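Local coordinates for xylose isomerase-like TIM barrel (Anabaena variabilis ATCC 29413, PDB 2QW5), which probably works as a zinc-dependent isomerase or epimerase of sugars or sugar phosphates, and binds zinc and D-xylose in its TIM barrel, at residues 20-25 / 49-54; 28-33 / 68-73; 243-248 / 272-277. All blocks are in the same frame, centred on the assembly; numbering follows the deposited sequence.

In the fold
All three contacts belong to one TIM barrel. Contacts 1 and 3 reach its parallel sheet from opposite sides of the chain's centre and are partly buried, whereas contact 2 is a surface contact between two outer helices. Contact 1 joins a loop to strand 47-51 by a leucine laid on a phenylalanine and by a bridging water; contact 3 packs a tyrosine against strand 243-248. In contact 2 arginine stems pack on a tyrosine ring and a leucine. Contacts 1 and 2 touch where the carbonyl of Pro24 meets Arg30, and strand 47-51, part of contact 1, lies in the chain between the two helices of contact 2. Glu49 connects contacts 1 and 3 through Tyr245 and Gln247.

Contact 1: 20-25 / 49-54; sequences TNLQPD and EFPIAP
Leu22 carries this contact, its CB directed at the strand residues opposite. One bond further, Leu22 CG sits 3.8 Å from Phe50 CG, over the base of the ring. There the side chain forks. Leu22 CD1 lies 3.8 Å from the centroid of the Phe50 ring and only 4° off its normal, a CH-pi contact centred on the face. Leu22 CD2 turns to the proline and comes within 3.6 Å of Pro51 CD. The backbone is joined through one water with three partners: it accepts from Leu22 N and Ala53 N, and donates to Pro51 O at 2.7 Å. Beside it, Asn21 OD1 accepts from Gln23 N at 2.8 Å, in the carbonyl plane, closing an Asx turn that shapes the loop, while ND2 of the same amide rests on Ala53 CB. An alanine at Phe50 would remove the ring on which Leu22 lies, and would probably loosen this loop and the edge-to-face packing with Phe15. The arrangement belongs to the C-terminal end of a TIM barrel strand, the end where such barrels carry their active site; the Pro51 side chain is about 7 Å from the bound D-xylose.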
# COMPACT_ATOMS: atom_id res chain seq x y z
N THR A 20 -6.84 21.54 7.76
CA THR A 20 -5.94 21.78 6.60
C THR A 20 -6.66 22.62 5.50
O THR A 20 -6.08 22.93 4.43
CB THR A 20 -5.39 20.48 5.98
OG1 THR A 20 -6.46 19.74 5.38
CG2 THR A 20 -4.70 19.63 6.99
N ASN A 21 -7.92 23.01 5.75
CA ASN A 21 -8.77 23.71 4.78
C ASN A 21 -9.60 24.81 5.45
O ASN A 21 -10.50 24.53 6.26
CB ASN A 21 -9.70 22.72 4.06
CG ASN A 21 -10.32 23.30 2.80
OD1 ASN A 21 -10.69 24.48 2.72
ND2 ASN A 21 -10.43 22.46 1.78
N LEU A 22 -9.29 26.06 5.09
CA LEU A 22 -9.98 27.21 5.63
C LEU A 22 -11.41 27.40 5.09
O LEU A 22 -12.15 28.16 5.68
CB LEU A 22 -9.11 28.51 5.48
CG LEU A 22 -8.16 28.80 6.65
CD1 LEU A 22 -8.97 29.28 7.86
CD2 LEU A 22 -7.25 27.65 7.06
N GLN A 23 -11.79 26.71 4.00
CA GLN A 23 -13.14 26.79 3.39
C GLN A 23 -13.63 28.24 3.35
O GLN A 23 -14.65 28.59 3.97
CB GLN A 23 -14.14 25.95 4.19
CG GLN A 23 -13.79 24.50 4.46
CD GLN A 23 -15.03 23.74 4.97
OE1 GLN A 23 -16.06 23.70 4.27
NE2 GLN A 23 -14.93 23.14 6.15
N PRO A 24 -12.87 29.12 2.66
CA PRO A 24 -13.20 30.56 2.65
C PRO A 24 -14.62 30.93 2.15
O PRO A 24 -15.18 31.95 2.56
CB PRO A 24 -12.11 31.14 1.74
CG PRO A 24 -11.75 30.02 0.84
CD PRO A 24 -11.73 28.85 1.77
N ASP A 25 -15.16 30.09 1.28
CA ASP A 25 -16.54 30.15 0.75
C ASP A 25 -17.69 29.59 1.63
O ASP A 25 -18.86 29.82 1.31
CB ASP A 25 -16.61 29.43 -0.62
CG ASP A 25 -16.05 27.99 -0.60
OD1 ASP A 25 -15.31 27.55 0.34
OD2 ASP A 25 -16.33 27.28 -1.60
N GLU A 49 -1.35 31.09 11.04
CA GLU A 49 -0.90 30.52 9.78
C GLU A 49 -2.09 29.79 9.24
O GLU A 49 -2.63 28.90 9.89
CB GLU A 49 0.24 29.48 9.86
CG GLU A 49 1.38 29.75 10.76
CD GLU A 49 2.55 28.78 10.45
OE1 GLU A 49 2.35 27.65 9.88
OE2 GLU A 49 3.67 29.16 10.77
N PHE A 50 -2.48 30.14 8.04
CA PHE A 50 -3.58 29.53 7.30
C PHE A 50 -3.01 28.62 6.23
O PHE A 50 -2.31 29.11 5.34
CB PHE A 50 -4.38 30.62 6.61
CG PHE A 50 -5.41 31.30 7.49
CD1 PHE A 50 -5.45 31.16 8.88
CD2 PHE A 50 -6.30 32.20 6.88
CE1 PHE A 50 -6.44 31.82 9.64
CE2 PHE A 50 -7.25 32.88 7.62
CZ PHE A 50 -7.32 32.69 8.99
N PRO A 51 -3.28 27.29 6.33
CA PRO A 51 -2.95 26.43 5.20
C PRO A 51 -3.88 26.76 4.04
O PRO A 51 -5.05 27.02 4.26
CB PRO A 51 -3.20 25.01 5.71
CG PRO A 51 -4.20 25.17 6.83
CD PRO A 51 -3.83 26.49 7.46
N ILE A 52 -3.35 26.81 2.81
CA ILE A 52 -4.16 27.04 1.63
C ILE A 52 -4.29 25.72 0.90
O ILE A 52 -3.31 25.23 0.27
CB ILE A 52 -3.64 28.16 0.70
CG1 ILE A 52 -3.49 29.48 1.50
CG2 ILE A 52 -4.53 28.34 -0.58
CD1 ILE A 52 -4.76 30.02 2.20
N ALA A 53 -5.48 25.09 1.04
CA ALA A 53 -5.76 23.78 0.39
C ALA A 53 -5.68 23.92 -1.11
O ALA A 53 -6.15 24.94 -1.62
CB ALA A 53 -7.12 23.23 0.81
N PRO A 54 -5.07 22.94 -1.81
CA PRO A 54 -5.01 23.02 -3.28
C PRO A 54 -6.37 22.77 -3.92
O PRO A 54 -7.27 22.18 -3.28
CB PRO A 54 -3.97 21.95 -3.66
CG PRO A 54 -3.93 21.03 -2.50
CD PRO A 54 -4.42 21.71 -1.30
O HOH W 1 -7.31 26.32 2.87

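Contact 2: 28-33 / 68-73; sequences DYRRIV and TNLRHY
This is a helix-helix contact on the outside of the TIM barrel, between helix 27-42 and helix 60-76, which precede and follow strand 47-51 in the chain. The axes of the short segments pass 11.1 Å apart at a signed crossing angle of -51°, a separation that leaves room for long side chains between them. Arg30 fills much of that room. Its chain is extended from CG to NE and runs obliquely across Tyr73, so that different atoms meet different partners. Arg30 CB lies 3.7 Å from Tyr73 CE2, and Arg30 CG is 4.0 Å from Leu70 CD1. Arg30 CD stands over the ring face, 4.1 Å from the centroid of Tyr73 and 25° off the normal, offset toward the rim: a CH-pi contact. Beyond it the guanidinium reaches the other helix, with Arg30 NH2 3.4 Å from Asn69 CB and one face turned to the backbone at Asn69 and Leu70. At the far end of the tyrosine, Tyr73 OH is 3.4 Å from Arg31 CG and also lies at the edge of that arginine's guanidinium. Arg31 bends at chi3 and forms a salt bridge within its own helix, Arg31 NH2 to Asp28 OD1 at 3.1 Å. On the inner side, Val33 and Leu70 both touch Phe50 of strand 47-51. Both stems and the face of the Arg30 guanidinium thus pack on helix 60-76, while Arg30 NE bonds to the carbonyl of Pro24; the contact between the two segments probably rests mainly on van der Waals and CH-pi packing, since the salt bridge found here lies within 28-33.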
# COMPACT_ATOMS: atom_id res chain seq x y z
N ASP A 28 -20.78 29.46 7.17
CA ASP A 28 -20.91 28.94 8.54
C ASP A 28 -19.55 28.60 9.16
O ASP A 28 -19.34 28.75 10.37
CB ASP A 28 -21.84 27.71 8.58
CG ASP A 28 -23.29 28.05 8.26
OD1 ASP A 28 -23.56 29.00 7.49
OD2 ASP A 28 -24.17 27.35 8.78
N TYR A 29 -18.63 28.10 8.32
CA TYR A 29 -17.27 27.79 8.76
C TYR A 29 -16.49 29.08 9.12
O TYR A 29 -15.74 29.07 10.09
CB TYR A 29 -16.51 26.96 7.72
CG TYR A 29 -15.28 26.32 8.29
CD1 TYR A 29 -15.39 25.26 9.21
CD2 TYR A 29 -14.01 26.74 7.92
CE1 TYR A 29 -14.26 24.66 9.76
CE2 TYR A 29 -12.87 26.13 8.45
CZ TYR A 29 -13.00 25.09 9.37
OH TYR A 29 -11.89 24.49 9.89
N ARG A 30 -16.69 30.18 8.38
CA ARG A 30 -16.05 31.46 8.75
C ARG A 30 -16.28 31.83 10.19
O ARG A 30 -15.39 32.43 10.82
CB ARG A 30 -16.59 32.64 7.97
CG ARG A 30 -16.25 32.68 6.59
CD ARG A 30 -16.91 33.88 5.98
NE ARG A 30 -16.61 33.96 4.56
CZ ARG A 30 -17.11 34.88 3.74
NH1 ARG A 30 -17.94 35.83 4.19
NH2 ARG A 30 -16.79 34.85 2.44
N ARG A 31 -17.49 31.56 10.68
CA ARG A 31 -17.82 31.86 12.07
C ARG A 31 -16.97 31.09 13.05
O ARG A 31 -16.60 31.63 14.10
CB ARG A 31 -19.33 31.65 12.34
CG ARG A 31 -20.16 32.78 11.74
CD ARG A 31 -21.63 32.74 12.08
NE ARG A 31 -22.41 32.02 11.07
CZ ARG A 31 -22.74 32.49 9.85
NH1 ARG A 31 -22.31 33.70 9.42
NH2 ARG A 31 -23.47 31.73 9.03
N ILE A 32 -16.68 29.83 12.71
CA ILE A 32 -15.81 28.97 13.51
C ILE A 32 -14.37 29.51 13.50
O ILE A 32 -13.77 29.64 14.56
CB ILE A 32 -15.86 27.49 13.05
CG1 ILE A 32 -17.26 26.91 13.29
CG2 ILE A 32 -14.88 26.67 13.82
CD1 ILE A 32 -17.45 25.49 12.70
N VAL A 33 -13.86 29.85 12.32
CA VAL A 33 -12.52 30.46 12.17
C VAL A 33 -12.37 31.72 13.07
O VAL A 33 -11.38 31.84 13.83
CB VAL A 33 -12.23 30.81 10.69
CG1 VAL A 33 -10.90 31.57 10.55
CG2 VAL A 33 -12.22 29.56 9.83
N THR A 68 -10.21 36.81 -0.39
CA THR A 68 -10.37 38.26 -0.24
C THR A 68 -11.59 38.49 0.67
O THR A 68 -11.53 39.26 1.62
CB THR A 68 -10.55 38.98 -1.57
OG1 THR A 68 -9.36 38.83 -2.38
CG2 THR A 68 -10.85 40.49 -1.35
N ASN A 69 -12.67 37.76 0.40
CA ASN A 69 -13.88 37.86 1.22
C ASN A 69 -13.67 37.38 2.66
O ASN A 69 -14.30 37.91 3.58
CB ASN A 69 -15.05 37.12 0.55
CG ASN A 69 -15.48 37.75 -0.78
OD1 ASN A 69 -15.14 38.88 -1.09
ND2 ASN A 69 -16.23 37.00 -1.56
N LEU A 70 -12.80 36.37 2.86
CA LEU A 70 -12.46 35.91 4.19
C LEU A 70 -11.72 37.02 4.93
O LEU A 70 -12.06 37.34 6.06
CB LEU A 70 -11.63 34.59 4.18
CG LEU A 70 -11.20 33.98 5.53
CD1 LEU A 70 -12.41 33.69 6.44
CD2 LEU A 70 -10.34 32.75 5.34
N ARG A 71 -10.71 37.63 4.30
CA ARG A 71 -9.99 38.78 4.92
C ARG A 71 -10.97 39.89 5.32
O ARG A 71 -10.89 40.43 6.44
CB ARG A 71 -8.95 39.35 3.94
CG ARG A 71 -8.04 40.49 4.44
CD ARG A 71 -7.08 40.13 5.53
NE ARG A 71 -7.53 40.42 6.90
CZ ARG A 71 -6.78 40.31 7.99
NH1 ARG A 71 -5.51 39.90 7.90
NH2 ARG A 71 -7.28 40.61 9.18
N HIS A 72 -11.90 40.23 4.42
CA HIS A 72 -12.88 41.27 4.70
C HIS A 72 -13.83 40.91 5.84
O HIS A 72 -14.20 41.78 6.61
CB HIS A 72 -13.67 41.68 3.46
CG HIS A 72 -12.81 42.34 2.41
ND1 HIS A 72 -13.19 42.41 1.09
CD2 HIS A 72 -11.59 42.91 2.49
CE1 HIS A 72 -12.25 43.03 0.40
NE2 HIS A 72 -11.27 43.35 1.22
N TYR A 73 -14.17 39.63 5.96
CA TYR A 73 -15.03 39.16 7.05
C TYR A 73 -14.28 39.23 8.40
O TYR A 73 -14.87 39.60 9.43
CB TYR A 73 -15.55 37.75 6.74
CG TYR A 73 -16.44 37.22 7.83
CD1 TYR A 73 -17.75 37.70 7.96
CD2 TYR A 73 -15.98 36.28 8.75
CE1 TYR A 73 -18.59 37.25 8.99
CE2 TYR A 73 -16.81 35.81 9.77
CZ TYR A 73 -18.11 36.30 9.87
OH TYR A 73 -18.93 35.83 10.87

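Contact 3: 243-248 / 272-277; sequences LHYVQV and KVYDGP. With ZN (zinc ion), chain D.
The contact lies within a beta-alpha-beta unit of the TIM barrel, where the turn after helix 263-273 leads back toward strand 278-280 and packs against the neighbouring strand 243-248. Tyr274 is the centre of it; its CG, anti to the backbone N (chi1 177°), sends the ring to the strand, where it is held between two partners. Over one face comes Val246 CG2, 3.8 Å from the centroid of the Tyr274 ring and 14° off the normal, in a CH-pi contact offset toward the rim. The opposite face is taken by the backbone of the same turn: Gly276 N stands 3.4 Å above the plane, over the ring centre. A CB on Gly276 would collide with the hydroxyl, so a side chain here would probably not fit without a shift. The ring edge faces the start of the strand, with Tyr274 CD1 3.5 Å from Leu243 O. The same carbonyl accepts a hydrogen bond from a water at 3.0 Å, which donates weakly to Val273 O. At the tip, Tyr274 OH donates to Pro277 O over 2.6 Å, from 26° above the carbonyl plane, which clamps the turn onto the ring. Tyr245 lies alongside Tyr274, pointing the same way, and crosses Pro277 at about a right angle, with Tyr245 CE1 4.0 Å from Pro277 CG. Its own hydroxyl goes to Glu49. Gln247, its CB pointing away from the turn, shares the zinc with Glu183, Asp216, Glu281 and a water. Glu49 OE2 accepts from Gln247 NE2, a second-shell bond that probably fixes the amide flip, so that Gln247 OE1 faces the zinc, 2.4 Å away.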
# COMPACT_ATOMS: atom_id res chain seq x y z
N LEU A 243 16.43 34.62 5.85
CA LEU A 243 15.80 34.01 7.02
C LEU A 243 14.49 34.73 7.18
O LEU A 243 14.38 35.66 7.94
CB LEU A 243 16.70 34.06 8.26
CG LEU A 243 16.23 33.38 9.58
CD1 LEU A 243 15.52 32.08 9.39
CD2 LEU A 243 17.44 33.16 10.46
N HIS A 244 13.49 34.25 6.45
CA HIS A 244 12.19 34.90 6.40
C HIS A 244 11.20 34.56 7.48
O HIS A 244 10.23 35.31 7.67
CB HIS A 244 11.54 34.65 5.04
CG HIS A 244 12.34 35.17 3.88
ND1 HIS A 244 13.13 36.30 3.97
CD2 HIS A 244 12.38 34.79 2.59
CE1 HIS A 244 13.67 36.54 2.78
NE2 HIS A 244 13.21 35.65 1.93
N TYR A 245 11.38 33.43 8.16
CA TYR A 245 10.36 32.96 9.11
C TYR A 245 10.91 31.90 10.03
O TYR A 245 11.87 31.23 9.69
CB TYR A 245 9.20 32.39 8.30
CG TYR A 245 7.87 32.22 9.00
CD1 TYR A 245 7.22 33.27 9.66
CD2 TYR A 245 7.17 31.03 8.85
CE1 TYR A 245 5.91 33.10 10.20
CE2 TYR A 245 5.88 30.86 9.40
CZ TYR A 245 5.27 31.88 10.06
OH TYR A 245 4.02 31.66 10.59
N VAL A 246 10.27 31.71 11.19
CA VAL A 246 10.72 30.75 12.22
C VAL A 246 9.49 30.14 12.88
O VAL A 246 8.56 30.87 13.22
CB VAL A 246 11.59 31.43 13.31
CG1 VAL A 246 11.89 30.47 14.46
CG2 VAL A 246 12.91 31.92 12.74
N GLN A 247 9.51 28.80 13.01
CA GLN A 247 8.46 28.02 13.65
C GLN A 247 9.00 27.22 14.84
O GLN A 247 10.10 26.63 14.77
CB GLN A 247 7.82 27.08 12.66
CG GLN A 247 7.11 27.74 11.55
CD GLN A 247 6.46 26.73 10.66
OE1 GLN A 247 7.09 25.74 10.29
NE2 GLN A 247 5.18 26.92 10.37
N VAL A 248 8.26 27.24 15.95
CA VAL A 248 8.60 26.46 17.14
C VAL A 248 7.56 25.34 17.17
O VAL A 248 6.33 25.59 17.13
CB VAL A 248 8.66 27.27 18.46
CG1 VAL A 248 9.93 28.15 18.42
CG2 VAL A 248 7.38 28.08 18.69
N LYS A 272 19.28 36.70 17.71
CA LYS A 272 20.33 37.66 17.38
C LYS A 272 20.16 38.34 16.03
O LYS A 272 20.52 39.49 15.92
CB LYS A 272 21.72 37.01 17.40
CG LYS A 272 22.18 36.68 18.81
CD LYS A 272 23.49 35.86 18.93
CE LYS A 272 23.72 35.48 20.43
NZ LYS A 272 24.90 34.60 20.67
N VAL A 273 19.64 37.63 15.02
CA VAL A 273 19.53 38.13 13.64
C VAL A 273 18.14 38.20 13.01
O VAL A 273 18.02 38.68 11.90
CB VAL A 273 20.40 37.28 12.69
CG1 VAL A 273 21.85 37.18 13.22
CG2 VAL A 273 19.80 35.87 12.49
N TYR A 274 17.12 37.71 13.70
CA TYR A 274 15.77 37.61 13.18
C TYR A 274 14.87 38.37 14.10
O TYR A 274 14.93 38.14 15.29
CB TYR A 274 15.33 36.12 13.17
CG TYR A 274 13.91 35.90 12.71
CD1 TYR A 274 13.56 35.99 11.35
CD2 TYR A 274 12.90 35.62 13.64
CE1 TYR A 274 12.23 35.79 10.93
CE2 TYR A 274 11.61 35.43 13.24
CZ TYR A 274 11.28 35.51 11.88
OH TYR A 274 9.97 35.33 11.51
N ASP A 275 14.05 39.26 13.56
CA ASP A 275 13.09 40.02 14.37
C ASP A 275 11.65 39.85 13.88
O ASP A 275 10.77 40.62 14.29
CB ASP A 275 13.53 41.52 14.51
CG ASP A 275 13.40 42.34 13.22
OD1 ASP A 275 12.84 41.88 12.18
OD2 ASP A 275 13.86 43.50 13.26
N GLY A 276 11.40 38.84 13.04
CA GLY A 276 10.06 38.56 12.54
C GLY A 276 9.20 37.80 13.54
O GLY A 276 9.60 37.60 14.67
N PRO A 277 8.01 37.37 13.12
CA PRO A 277 7.13 36.61 14.00
C PRO A 277 7.61 35.17 14.23
O PRO A 277 8.21 34.60 13.32
CB PRO A 277 5.80 36.62 13.25
CG PRO A 277 6.16 36.76 11.83
CD PRO A 277 7.40 37.59 11.79
ZN ZN D . 6.51 23.47 9.84
O HOH W 2 15.90 37.78 9.34
O HOH W 3 5.86 21.60 9.38